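Local coordinates for protein guanosine-3',5'-bis(diphosphate) 3'-pyrophosphohydrolase MESH1 (Drosophila melanogaster, PDB 3NQW) that hydrolyses the starvation alarmone ppGpp to GDP and diphosphate with the help of manganese, and takes part in the starvation response, at residues 50-55 and 113-118; 119-124 and 164-169; 15-20 and 32-37; 6-11 and 77-82; 64-69 and 89-94. One frame throughout, in Å; residues are numbered along the deposited sequence.

Contact 1: residues 50-55 and 113-118; sequences ITDEGV and SCRAKL
Two torsions bring Asp52 and Arg115 together: Asp52 CG stands anti to its backbone N (chi1 -174°), and the Arg115 chain, otherwise extended, bends at chi3 (76°), which sets the course of NE. Asp52 OD1 and Arg115 NH1 then meet at 3.2 Å in a salt bridge that is also a hydrogen bond. The two side chains cross at about a right angle and their flat ends are steeply turned, carboxylate against guanidinium by 77°. NH1 gives its hydrogen close to the guanidinium plane but comes to OD1 from above the carboxylate plane. The same oxygen caps helix 53-60, for Val55 N donates to Asp52 OD1 at 3.0 Å, nearly along the C-O axis.

Gly54 CA lies at the edge of the guanidinium, 3.7 Å from Arg115 NH1. Val55 CG2 approaches Arg115 NE to 3.7 Å. Beside the polar pair Ile50 and Leu118 reach toward each other tip to tip, with Ile50 CG1 3.9 Å from Leu118 CD1, and Leu44 of helix 34-45 packs on both Ile50 and Val55.

The start of helix 53-60 and the start of helix 114-133 are thus tied through one carboxylate oxygen, which serves as N-cap and as anion at once; the positive guanidinium probably steadies the charge of that cap.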
# COMPACT_ATOMS: atom_id res chain seq x y z
N ILE A 50 9.68 12.77 -7.19
CA ILE A 50 10.67 12.65 -6.11
C ILE A 50 11.43 11.31 -6.10
O ILE A 50 10.85 10.22 -6.00
CB ILE A 50 10.03 12.91 -4.69
CG1 ILE A 50 9.92 14.42 -4.43
CG2 ILE A 50 10.94 12.36 -3.59
CD1 ILE A 50 8.81 15.14 -5.18
N THR A 51 12.76 11.41 -6.18
CA THR A 51 13.67 10.27 -6.24
C THR A 51 14.38 9.92 -4.91
O THR A 51 15.39 9.19 -4.89
CB THR A 51 14.72 10.52 -7.39
OG1 THR A 51 15.40 11.77 -7.20
CG2 THR A 51 13.99 10.58 -8.74
N ASP A 52 13.82 10.41 -3.80
CA ASP A 52 14.35 10.23 -2.44
C ASP A 52 13.44 9.43 -1.50
O ASP A 52 12.43 9.94 -1.02
CB ASP A 52 14.62 11.60 -1.80
CG ASP A 52 15.30 11.50 -0.46
OD1 ASP A 52 14.62 11.17 0.53
OD2 ASP A 52 16.52 11.75 -0.39
N GLU A 53 13.83 8.19 -1.25
CA GLU A 53 13.08 7.30 -0.36
C GLU A 53 12.79 7.90 1.03
O GLU A 53 11.72 7.66 1.60
CB GLU A 53 13.82 5.98 -0.20
CG GLU A 53 13.27 4.88 -1.08
CD GLU A 53 14.00 3.57 -0.89
OE1 GLU A 53 13.53 2.55 -1.44
OE2 GLU A 53 15.05 3.56 -0.21
N GLY A 54 13.74 8.65 1.57
CA GLY A 54 13.54 9.25 2.87
C GLY A 54 12.19 9.95 2.91
O GLY A 54 11.42 9.75 3.84
N VAL A 55 11.92 10.75 1.88
CA VAL A 55 10.66 11.50 1.76
C VAL A 55 9.48 10.55 1.49
O VAL A 55 8.43 10.66 2.11
CB VAL A 55 10.75 12.55 0.63
CG1 VAL A 55 9.47 13.39 0.58
CG2 VAL A 55 11.96 13.44 0.85
N SER A 113 10.67 22.25 6.81
CA SER A 113 11.81 22.02 5.93
C SER A 113 11.36 21.71 4.49
O SER A 113 10.26 21.20 4.28
CB SER A 113 12.64 20.87 6.48
OG SER A 113 11.81 19.75 6.76
N CYS A 114 12.21 22.01 3.51
CA CYS A 114 11.87 21.76 2.10
C CYS A 114 11.21 20.41 1.92
O CYS A 114 10.18 20.30 1.25
CB CYS A 114 13.12 21.81 1.22
SG CYS A 114 12.78 21.47 -0.53
N ARG A 115 11.81 19.39 2.53
CA ARG A 115 11.32 18.02 2.43
C ARG A 115 9.97 17.83 3.11
O ARG A 115 9.08 17.16 2.57
CB ARG A 115 12.34 17.06 3.05
CG ARG A 115 13.75 17.20 2.50
CD ARG A 115 14.72 16.34 3.31
NE ARG A 115 14.63 14.91 2.98
CZ ARG A 115 15.03 13.92 3.78
NH1 ARG A 115 14.91 12.65 3.40
NH2 ARG A 115 15.52 14.20 4.99
N ALA A 116 9.81 18.42 4.30
CA ALA A 116 8.56 18.30 5.06
C ALA A 116 7.45 19.11 4.40
O ALA A 116 6.27 18.80 4.56
CB ALA A 116 8.76 18.76 6.51
N LYS A 117 7.81 20.16 3.67
CA LYS A 117 6.78 20.95 3.01
C LYS A 117 6.19 20.10 1.89
O LYS A 117 4.99 20.12 1.65
CB LYS A 117 7.35 22.24 2.42
CG LYS A 117 7.85 23.30 3.41
CD LYS A 117 8.13 24.60 2.66
CE LYS A 117 9.11 25.54 3.37
NZ LYS A 117 9.66 26.58 2.43
N LEU A 118 7.05 19.33 1.21
CA LEU A 118 6.61 18.47 0.10
C LEU A 118 5.50 17.55 0.53
O LEU A 118 4.50 17.43 -0.16
CB LEU A 118 7.76 17.62 -0.42
CG LEU A 118 8.83 18.34 -1.24
CD1 LEU A 118 9.78 17.30 -1.76
CD2 LEU A 118 8.19 19.10 -2.38

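Contact 2: residues 119-124 and 164-169. With MN (manganese (II) ion), chain C.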
# COMPACT_ATOMS: atom_id res chain seq x y z
N ILE A 119 5.69 16.88 1.67
CA ILE A 119 4.68 15.98 2.21
C ILE A 119 3.43 16.78 2.55
O ILE A 119 2.32 16.42 2.16
CB ILE A 119 5.14 15.25 3.52
CG1 ILE A 119 6.29 14.27 3.23
CG2 ILE A 119 3.96 14.50 4.13
CD1 ILE A 119 7.66 14.71 3.73
N LYS A 120 3.59 17.87 3.29
CA LYS A 120 2.45 18.67 3.67
C LYS A 120 1.61 19.10 2.50
O LYS A 120 0.38 19.10 2.59
CB LYS A 120 2.92 19.87 4.47
CG LYS A 120 3.52 19.51 5.80
CD LYS A 120 3.73 20.78 6.58
CE LYS A 120 4.18 20.54 7.98
NZ LYS A 120 3.93 21.81 8.67
N LEU A 121 2.26 19.48 1.41
CA LEU A 121 1.57 19.91 0.18
C LEU A 121 0.79 18.74 -0.43
O LEU A 121 -0.41 18.84 -0.65
CB LEU A 121 2.59 20.44 -0.85
CG LEU A 121 3.25 21.80 -0.59
CD1 LEU A 121 4.26 22.10 -1.68
CD2 LEU A 121 2.19 22.88 -0.54
N ALA A 122 1.49 17.64 -0.71
CA ALA A 122 0.86 16.46 -1.28
C ALA A 122 -0.30 15.97 -0.40
O ALA A 122 -1.36 15.63 -0.91
CB ALA A 122 1.89 15.36 -1.46
N ASP A 123 -0.08 15.95 0.91
CA ASP A 123 -1.08 15.54 1.91
C ASP A 123 -2.35 16.33 1.67
O ASP A 123 -3.47 15.80 1.66
CB ASP A 123 -0.54 15.84 3.31
CG ASP A 123 -1.36 15.22 4.44
OD1 ASP A 123 -2.35 14.49 4.20
OD2 ASP A 123 -0.99 15.46 5.60
N LYS A 124 -2.16 17.63 1.46
CA LYS A 124 -3.28 18.51 1.18
C LYS A 124 -3.88 18.18 -0.18
O LYS A 124 -5.07 17.90 -0.28
CB LYS A 124 -2.85 19.98 1.21
CG LYS A 124 -2.45 20.49 2.60
CD LYS A 124 -3.60 20.40 3.61
CE LYS A 124 -3.11 20.85 4.98
NZ LYS A 124 -1.90 20.05 5.37
N ASN A 164 5.07 22.29 -9.19
CA ASN A 164 4.11 21.43 -9.83
C ASN A 164 2.93 21.10 -8.94
O ASN A 164 1.78 21.22 -9.35
CB ASN A 164 4.79 20.15 -10.31
CG ASN A 164 3.89 19.34 -11.20
OD1 ASN A 164 2.93 19.87 -11.78
ND2 ASN A 164 4.19 18.05 -11.34
N LEU A 165 3.21 20.67 -7.72
CA LEU A 165 2.16 20.34 -6.77
C LEU A 165 1.33 21.58 -6.52
O LEU A 165 0.11 21.54 -6.58
CB LEU A 165 2.77 19.83 -5.46
CG LEU A 165 3.55 18.50 -5.50
CD1 LEU A 165 4.05 18.14 -4.09
CD2 LEU A 165 2.65 17.40 -6.03
N GLU A 166 2.00 22.69 -6.22
CA GLU A 166 1.32 23.96 -5.95
C GLU A 166 0.50 24.43 -7.13
O GLU A 166 -0.52 25.11 -6.97
CB GLU A 166 2.34 25.03 -5.61
CG GLU A 166 3.03 24.81 -4.30
CD GLU A 166 4.39 25.46 -4.26
OE1 GLU A 166 5.31 24.84 -3.68
OE2 GLU A 166 4.53 26.59 -4.80
N LEU A 167 0.97 24.10 -8.32
CA LEU A 167 0.26 24.48 -9.53
C LEU A 167 -1.07 23.74 -9.54
O LEU A 167 -2.11 24.32 -9.82
CB LEU A 167 1.12 24.11 -10.75
CG LEU A 167 1.38 25.18 -11.80
CD1 LEU A 167 2.61 24.83 -12.63
CD2 LEU A 167 0.14 25.32 -12.68
N LYS A 168 -1.03 22.45 -9.22
CA LYS A 168 -2.23 21.64 -9.17
C LYS A 168 -3.09 22.10 -8.01
O LYS A 168 -4.31 22.20 -8.13
CB LYS A 168 -1.86 20.17 -9.02
CG LYS A 168 -1.07 19.66 -10.20
CD LYS A 168 -0.11 18.58 -9.80
CE LYS A 168 0.45 17.87 -11.02
NZ LYS A 168 -0.47 16.84 -11.57
N LEU A 169 -2.47 22.37 -6.87
CA LEU A 169 -3.21 22.85 -5.71
C LEU A 169 -4.08 24.00 -6.18
O LEU A 169 -5.27 24.02 -5.92
CB LEU A 169 -2.24 23.35 -4.64
CG LEU A 169 -1.69 22.21 -3.79
CD1 LEU A 169 -0.35 22.60 -3.20
CD2 LEU A 169 -2.72 21.86 -2.71
MN MN C . -2.97 12.73 5.60
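Helix 114-133 supplies the last aspartate of the metal site in this HD-family hydrolase, and the contact is the packing of that helix, through Leu121 and Ala122, on helix 163-176. The two helical segments run in roughly the same direction, their axes inclined by 30° and 9.9 Å apart at the closest approach. Leu121 makes the largest contribution. Its CG is anti to the carbonyl carbon (chi1 -72°), and the two methyls beyond it serve different partners: CD2 meets Leu169 CD1 at 3.7 Å, the side chains crossing at about a right angle, while CD1 rests 3.6 Å from Glu166 OE1. The other carboxylate oxygen, Glu166 OE2, accepts a hydrogen bond from Gly160 N, so the acid is held by a polar partner while its aliphatic part joins the apolar seam. Leu165 CD1 packs beside Leu121 CB, at 4.2 Å, and also approaches Ala122 CB.

Asp123, the next residue, projects to another side of its helix, and its OD1 binds the manganese ion at 2.3 Å. His36 and Asp63 belong to the same site. Helix 34-45 packs on Ala122 and Leu165 through Ile43, while helix 141-158 places Leu158 against Leu121 and Val155 against Lys124 and Leu169, so at this level the metal-bearing helix packs against helices 34-45, 141-158 and 163-176.

Contact 3: residues 15-20 and 32-37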
# COMPACT_ATOMS: atom_id res chain seq x y z
N TYR A 15 4.45 -1.53 7.16
CA TYR A 15 4.15 -0.98 8.47
C TYR A 15 3.00 0.03 8.41
O TYR A 15 2.07 -0.03 9.21
CB TYR A 15 5.41 -0.35 9.05
CG TYR A 15 5.22 0.18 10.43
CD1 TYR A 15 5.39 1.54 10.70
CD2 TYR A 15 4.90 -0.67 11.49
CE1 TYR A 15 5.23 2.03 11.98
CE2 TYR A 15 4.74 -0.18 12.77
CZ TYR A 15 4.91 1.18 13.01
OH TYR A 15 4.76 1.68 14.28
N ALA A 16 3.07 0.95 7.45
CA ALA A 16 2.00 1.92 7.30
C ALA A 16 0.68 1.14 7.15
O ALA A 16 -0.28 1.38 7.87
CB ALA A 16 2.25 2.79 6.07
N ALA A 17 0.66 0.19 6.21
CA ALA A 17 -0.50 -0.65 5.92
C ALA A 17 -1.06 -1.44 7.10
O ALA A 17 -2.26 -1.75 7.16
CB ALA A 17 -0.13 -1.63 4.80
N PHE A 18 -0.18 -1.79 8.04
CA PHE A 18 -0.55 -2.56 9.22
C PHE A 18 -1.19 -1.71 10.31
O PHE A 18 -2.27 -2.02 10.80
CB PHE A 18 0.68 -3.24 9.79
CG PHE A 18 0.39 -4.04 11.01
CD1 PHE A 18 -0.49 -5.11 10.93
CD2 PHE A 18 0.93 -3.69 12.24
CE1 PHE A 18 -0.82 -5.84 12.07
CE2 PHE A 18 0.61 -4.41 13.39
CZ PHE A 18 -0.27 -5.48 13.31
N LYS A 19 -0.49 -0.65 10.69
CA LYS A 19 -0.94 0.26 11.73
C LYS A 19 -2.28 0.90 11.36
O LYS A 19 -3.15 1.11 12.22
CB LYS A 19 0.12 1.35 11.96
CG LYS A 19 1.53 0.84 12.30
CD LYS A 19 1.78 0.69 13.80
CE LYS A 19 1.11 -0.54 14.39
NZ LYS A 19 1.43 -0.70 15.84
N HIS A 20 -2.46 1.21 10.08
CA HIS A 20 -3.70 1.82 9.61
C HIS A 20 -4.81 0.78 9.33
O HIS A 20 -5.97 1.14 9.25
CB HIS A 20 -3.45 2.62 8.33
CG HIS A 20 -2.72 3.92 8.53
ND1 HIS A 20 -3.29 5.00 9.18
CD2 HIS A 20 -1.49 4.32 8.14
CE1 HIS A 20 -2.44 6.01 9.16
NE2 HIS A 20 -1.34 5.63 8.53
N PRO A 32 -10.45 2.08 2.74
CA PRO A 32 -9.33 2.00 3.69
C PRO A 32 -8.41 3.23 3.74
O PRO A 32 -8.12 3.83 2.72
CB PRO A 32 -8.59 0.72 3.27
CG PRO A 32 -8.99 0.51 1.83
CD PRO A 32 -10.43 0.92 1.83
N TYR A 33 -7.95 3.60 4.94
CA TYR A 33 -7.09 4.77 5.06
C TYR A 33 -5.72 4.55 4.46
O TYR A 33 -5.03 5.51 4.09
CB TYR A 33 -6.96 5.21 6.53
CG TYR A 33 -6.59 6.67 6.68
CD1 TYR A 33 -5.28 7.11 6.47
CD2 TYR A 33 -7.56 7.63 6.99
CE1 TYR A 33 -4.95 8.46 6.56
CE2 TYR A 33 -7.22 8.99 7.08
CZ TYR A 33 -5.91 9.39 6.86
OH TYR A 33 -5.55 10.72 6.94
N VAL A 34 -5.30 3.30 4.36
CA VAL A 34 -3.99 2.99 3.78
C VAL A 34 -3.91 3.58 2.37
O VAL A 34 -2.83 3.94 1.92
CB VAL A 34 -3.76 1.46 3.69
CG1 VAL A 34 -2.34 1.19 3.22
CG2 VAL A 34 -4.03 0.80 5.06
N ASN A 35 -5.05 3.66 1.69
CA ASN A 35 -5.11 4.20 0.34
C ASN A 35 -4.74 5.69 0.33
O ASN A 35 -4.25 6.20 -0.67
CB ASN A 35 -6.51 3.99 -0.25
CG ASN A 35 -6.80 2.52 -0.60
OD1 ASN A 35 -6.43 1.60 0.13
ND2 ASN A 35 -7.50 2.31 -1.72
N HIS A 36 -4.98 6.39 1.44
CA HIS A 36 -4.63 7.81 1.50
C HIS A 36 -3.12 7.97 1.63
O HIS A 36 -2.48 8.60 0.78
CB HIS A 36 -5.34 8.47 2.70
CG HIS A 36 -4.96 9.91 2.94
ND1 HIS A 36 -3.81 10.48 2.43
CD2 HIS A 36 -5.53 10.86 3.72
CE1 HIS A 36 -3.70 11.71 2.90
NE2 HIS A 36 -4.73 11.96 3.68
N VAL A 37 -2.53 7.41 2.68
CA VAL A 37 -1.09 7.57 2.84
C VAL A 37 -0.36 7.19 1.56
O VAL A 37 0.58 7.88 1.17
CB VAL A 37 -0.55 6.79 4.06
CG1 VAL A 37 -1.18 7.32 5.33
CG2 VAL A 37 -0.83 5.30 3.91
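Tyr33 and His20 meet first along the 32-37 segment, just after Pro32. The Tyr33 ring, with CG anti to its backbone N (chi1 -157°), lies nearly parallel to the imidazole of His20, the planes only 17° apart. They are slid so far that they barely overlap, with centroids 5.4 Å apart; the nearest atoms are Tyr33 CD1 and His20 ND1 at 4.0 Å. Each polar end is held by a further residue: Tyr33 OH hydrogen-bonds to Asp63 OD2 of the metal site, and His20 ND1 to Gln23 OE1.

Val34 comes next and sits against Ala17 and His20, late in the 15-20 segment, using both methyls. CG1 meets Ala17 CA at 3.7 Å and its CB at 3.9 Å, and CG2 is placed between Ala17 O, at 3.7 Å, and His20 CB, at 3.8 Å. Asn35 turns to the second subunit, where its ND2 hydrogen-bonds to Ala17 O of that neighbouring chain. His36 is buried and belongs to the manganese site. One turn after Val34, Val37 comes back to the contact: its CG1 approaches His20 NE2 to 3.6 Å, obliquely to the ring.

His20 thus touches Tyr33, Val34 and Val37 without a hydrogen bond to any of them. The contact is apolar and aromatic across the two segments, and its polar groups find their partners outside them. Tyr33, which bonds to Asp63, probably helps to position this metal ligand, making it a second-shell residue whose ring packs on His20.

Contact 4: residues 6-11 and 77-82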
# COMPACT_ATOMS: atom_id res chain seq x y z
N SER A 6 13.89 -0.15 -1.77
CA SER A 6 14.69 -0.87 -0.79
C SER A 6 13.82 -1.78 0.07
O SER A 6 12.59 -1.70 0.02
CB SER A 6 15.40 0.14 0.12
OG SER A 6 14.46 0.86 0.91
N ALA A 7 14.47 -2.63 0.87
CA ALA A 7 13.77 -3.55 1.78
C ALA A 7 13.16 -2.73 2.91
O ALA A 7 12.21 -3.17 3.57
CB ALA A 7 14.74 -4.56 2.33
N LYS A 8 13.71 -1.54 3.13
CA LYS A 8 13.20 -0.66 4.16
C LYS A 8 11.90 0.02 3.73
O LYS A 8 10.95 0.11 4.51
CB LYS A 8 14.26 0.37 4.53
CG LYS A 8 15.22 -0.17 5.58
CD LYS A 8 14.41 -0.56 6.79
CE LYS A 8 15.23 -1.14 7.91
NZ LYS A 8 14.33 -1.43 9.05
N PHE A 9 11.87 0.49 2.48
CA PHE A 9 10.68 1.14 1.95
C PHE A 9 9.51 0.15 1.92
O PHE A 9 8.34 0.53 2.01
CB PHE A 9 10.95 1.66 0.54
CG PHE A 9 9.75 2.28 -0.10
CD1 PHE A 9 8.98 1.56 -1.02
CD2 PHE A 9 9.40 3.59 0.18
CE1 PHE A 9 7.89 2.16 -1.66
CE2 PHE A 9 8.31 4.20 -0.45
CZ PHE A 9 7.55 3.48 -1.38
N MET A 10 9.83 -1.12 1.81
CA MET A 10 8.80 -2.12 1.75
C MET A 10 8.32 -2.44 3.16
O MET A 10 7.12 -2.66 3.38
CB MET A 10 9.35 -3.33 1.02
CG MET A 10 9.69 -3.04 -0.48
SD MET A 10 8.30 -2.31 -1.46
CE MET A 10 7.07 -3.61 -1.42
N GLU A 11 9.25 -2.45 4.11
CA GLU A 11 8.92 -2.71 5.51
C GLU A 11 8.14 -1.51 6.06
O GLU A 11 7.35 -1.63 7.01
CB GLU A 11 10.20 -2.89 6.32
CG GLU A 11 9.90 -3.43 7.69
CD GLU A 11 11.10 -3.35 8.59
OE1 GLU A 11 11.88 -2.39 8.47
OE2 GLU A 11 11.24 -4.25 9.43
N LYS A 77 13.33 3.65 15.62
CA LYS A 77 13.86 2.31 15.82
C LYS A 77 13.91 1.48 14.55
O LYS A 77 14.85 0.72 14.32
CB LYS A 77 13.01 1.57 16.86
CG LYS A 77 13.46 0.15 17.14
CD LYS A 77 12.34 -0.66 17.80
CE LYS A 77 11.13 -0.78 16.87
NZ LYS A 77 9.94 -1.46 17.45
N LEU A 78 12.88 1.64 13.72
CA LEU A 78 12.72 0.90 12.47
C LEU A 78 13.30 1.54 11.21
O LEU A 78 13.80 0.83 10.34
CB LEU A 78 11.24 0.64 12.23
CG LEU A 78 10.61 -0.40 13.13
CD1 LEU A 78 9.09 -0.31 13.10
CD2 LEU A 78 11.08 -1.75 12.65
N PHE A 79 13.24 2.87 11.11
CA PHE A 79 13.71 3.55 9.92
C PHE A 79 14.75 4.65 10.08
O PHE A 79 15.27 5.14 9.08
CB PHE A 79 12.50 4.10 9.17
CG PHE A 79 11.39 3.12 9.04
CD1 PHE A 79 10.22 3.27 9.78
CD2 PHE A 79 11.54 1.99 8.24
CE1 PHE A 79 9.22 2.30 9.73
CE2 PHE A 79 10.55 1.02 8.18
CZ PHE A 79 9.38 1.18 8.93
N GLY A 80 15.02 5.06 11.31
CA GLY A 80 16.04 6.08 11.52
C GLY A 80 15.62 7.53 11.69
O GLY A 80 14.48 7.88 11.40
N PRO A 81 16.54 8.39 12.16
CA PRO A 81 16.24 9.82 12.36
C PRO A 81 15.83 10.44 11.05
O PRO A 81 14.93 11.26 11.00
CB PRO A 81 17.57 10.39 12.84
CG PRO A 81 18.21 9.23 13.52
CD PRO A 81 17.93 8.10 12.55
N ASP A 82 16.52 10.04 9.99
CA ASP A 82 16.24 10.53 8.66
C ASP A 82 14.73 10.53 8.42
O ASP A 82 14.16 11.56 8.07
CB ASP A 82 16.95 9.61 7.66
CG ASP A 82 17.15 8.20 8.21
OD1 ASP A 82 18.00 8.03 9.13
OD2 ASP A 82 16.45 7.28 7.73
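Lys8 and Glu11 of helix 7-19 meet Leu78 and Phe79. The lysine chain bends at chi2 (-58°), which sets CD off its initial course, and beyond that it runs extended to NZ. There the ammonium is gripped twice: it donates to Leu78 O at 2.7 Å, in the carbonyl plane with a C=O...donor angle of 156°, and forms a salt bridge with Glu11 OE1, also at 2.7 Å, on the syn lone pair of that oxygen. Glu11 is extended beyond CG and crosses Leu78 at about a right angle, with Glu11 OE2 4.1 Å from Leu78 CD2.

Against the Phe79 ring the Glu11 carboxylate stands almost perpendicular, its plane 89° from the ring plane, and OE1 lies 3.7 Å from Phe79 CE2. The contact joins the beginning of helix 7-19 to the place where helix 72-79 ends and helix 81-89 begins. Gly80, with a positive phi, is the first residue to leave the helical conformation and takes the N-cap position of the next helix. At the other helix start, Ser6 OG caps by accepting from Phe9 N.

Phe79 crosses Lys8 obliquely, and its CE2 comes to 3.8 Å from Lys8 O. Leu78 CB covers one face of the same ring over its centre, while Cys12 and Tyr15, further along helix 7-19, also touch Phe79.

Contact 5: residues 64-69 and 89-94; sequences VVEDTD and EVTDDK
Glu66 and Thr91 bring the two backbones closest, their CA atoms 5.8 Å apart, where the short helix 64-67 passes the irregular chain between helices 81-89 and 98-107. No hydrogen bond joins the segments. The helix follows the metal-binding His62 and Asp63 of the HD motif, and Glu66 and Asp67 are inferred to be active-site residues, so the contact flanks the probable catalytic site. Thr68 is the first residue to leave helical angles after helix 64-67.

Glu66 carries the contact. Its CG is anti to the backbone N (chi1 -151°) and the chain continues extended, sliding past Thr91 in the opposite direction. Thr91 CG2 packs on Glu66 CB at 3.5 Å, while Thr91 OG1 is bonded to Val87 O of helix 81-89. Val65 adds its CB, close to the same threonine oxygen.

Further out, Glu66 CG comes to 3.4 Å from Asp92 O. The carboxylates of Glu66 and Asp92 are also near each other, with Glu66 OE1 and Asp92 OD2 4.4 Å apart; Arg101 of helix 98-107 forms a long, weak ion pair with Glu66 OE1. Lys94 crosses Glu66 at about a right angle, bent at chi3 and chi4, and makes contact through its aliphatic part: Lys94 CD lies beside Glu66 O, and Lys94 CG is 3.6 Å from Glu66 OE1.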
# COMPACT_ATOMS: atom_id res chain seq x y z
N VAL A 64 0.64 7.84 10.59
CA VAL A 64 0.71 6.81 11.63
C VAL A 64 0.95 7.37 13.02
O VAL A 64 0.15 7.15 13.93
CB VAL A 64 1.82 5.77 11.40
CG1 VAL A 64 1.46 4.87 10.25
CG2 VAL A 64 3.15 6.45 11.16
N VAL A 65 2.05 8.09 13.19
CA VAL A 65 2.36 8.61 14.51
C VAL A 65 1.22 9.44 15.10
O VAL A 65 1.11 9.56 16.32
CB VAL A 65 3.65 9.45 14.49
CG1 VAL A 65 4.00 9.86 15.90
CG2 VAL A 65 4.79 8.66 13.87
N GLU A 66 0.36 9.98 14.24
CA GLU A 66 -0.75 10.81 14.67
C GLU A 66 -2.11 10.11 14.77
O GLU A 66 -2.90 10.42 15.65
CB GLU A 66 -0.90 12.04 13.75
CG GLU A 66 -1.49 13.27 14.46
CD GLU A 66 -2.26 14.23 13.55
OE1 GLU A 66 -3.10 14.98 14.10
OE2 GLU A 66 -2.03 14.24 12.32
N ASP A 67 -2.39 9.17 13.87
CA ASP A 67 -3.68 8.49 13.91
C ASP A 67 -3.63 7.11 14.55
O ASP A 67 -4.52 6.75 15.31
CB ASP A 67 -4.26 8.36 12.50
CG ASP A 67 -4.38 9.70 11.78
OD1 ASP A 67 -4.92 10.66 12.38
OD2 ASP A 67 -3.93 9.77 10.61
N THR A 68 -2.61 6.33 14.21
CA THR A 68 -2.44 4.98 14.74
C THR A 68 -1.80 4.99 16.14
O THR A 68 -1.60 6.06 16.74
CB THR A 68 -1.56 4.12 13.82
OG1 THR A 68 -0.24 4.67 13.78
CG2 THR A 68 -2.14 4.10 12.41
N ASP A 69 -1.48 3.81 16.65
CA ASP A 69 -0.85 3.70 17.96
C ASP A 69 0.67 3.57 17.82
O ASP A 69 1.33 2.95 18.64
CB ASP A 69 -1.43 2.51 18.76
CG ASP A 69 -1.00 1.15 18.22
OD1 ASP A 69 -1.47 0.75 17.13
OD2 ASP A 69 -0.20 0.47 18.90
N GLU A 89 7.92 16.25 11.61
CA GLU A 89 7.66 17.56 11.06
C GLU A 89 6.26 17.70 10.48
O GLU A 89 5.80 18.81 10.25
CB GLU A 89 8.68 17.88 9.98
CG GLU A 89 10.09 17.78 10.49
CD GLU A 89 11.07 18.45 9.57
OE1 GLU A 89 10.91 19.68 9.35
OE2 GLU A 89 11.99 17.76 9.08
N VAL A 90 5.57 16.58 10.28
CA VAL A 90 4.24 16.62 9.70
C VAL A 90 3.13 16.04 10.57
O VAL A 90 2.01 15.83 10.10
CB VAL A 90 4.26 15.93 8.33
CG1 VAL A 90 5.09 16.75 7.36
CG2 VAL A 90 4.83 14.53 8.46
N THR A 91 3.46 15.80 11.84
CA THR A 91 2.51 15.25 12.81
C THR A 91 2.00 16.31 13.77
O THR A 91 2.76 16.81 14.59
CB THR A 91 3.14 14.20 13.69
OG1 THR A 91 3.66 13.13 12.89
CG2 THR A 91 2.11 13.68 14.67
N ASP A 92 0.71 16.65 13.70
CA ASP A 92 0.18 17.66 14.62
C ASP A 92 0.05 17.10 16.02
O ASP A 92 -0.41 15.98 16.21
CB ASP A 92 -1.19 18.14 14.16
CG ASP A 92 -1.17 18.71 12.78
OD1 ASP A 92 -0.07 18.97 12.23
OD2 ASP A 92 -2.27 18.91 12.23
N ASP A 93 0.45 17.89 17.01
CA ASP A 93 0.35 17.47 18.40
C ASP A 93 -1.11 17.21 18.79
O ASP A 93 -1.89 18.14 18.96
CB ASP A 93 0.96 18.57 19.29
CG ASP A 93 0.67 18.35 20.75
OD1 ASP A 93 0.73 17.19 21.20
OD2 ASP A 93 0.40 19.35 21.45
N LYS A 94 -1.49 15.93 18.92
CA LYS A 94 -2.87 15.57 19.27
C LYS A 94 -3.30 15.79 20.72
O LYS A 94 -4.36 15.30 21.14
CB LYS A 94 -3.18 14.12 18.85
CG LYS A 94 -3.92 14.02 17.50
CD LYS A 94 -4.55 12.62 17.26
CE LYS A 94 -5.80 12.37 18.12
NZ LYS A 94 -7.06 12.96 17.58

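The five contacts join parts of a largely helical chain that holds a manganese site. Contacts 3 and 4 share helix 7-19, and contact 3 is nested in the loop that contact 4 closes; their centres lie about 16 Å apart. Contacts 1 and 2 share helix 114-133, with centres about 12 Å apart, and touch through Val55 and Ile119. Contact 5 is nested within the loop of contact 1 and is linked to it by Ser113 and Glu89. The metal ligands His36 and Asp123 come from contacts 3 and 2, whose centres are about 20 Å apart on opposite sides of the chain's centre, so the site gathers distant parts of the sequence. Contacts 1, 3 and 4 also touch the second subunit.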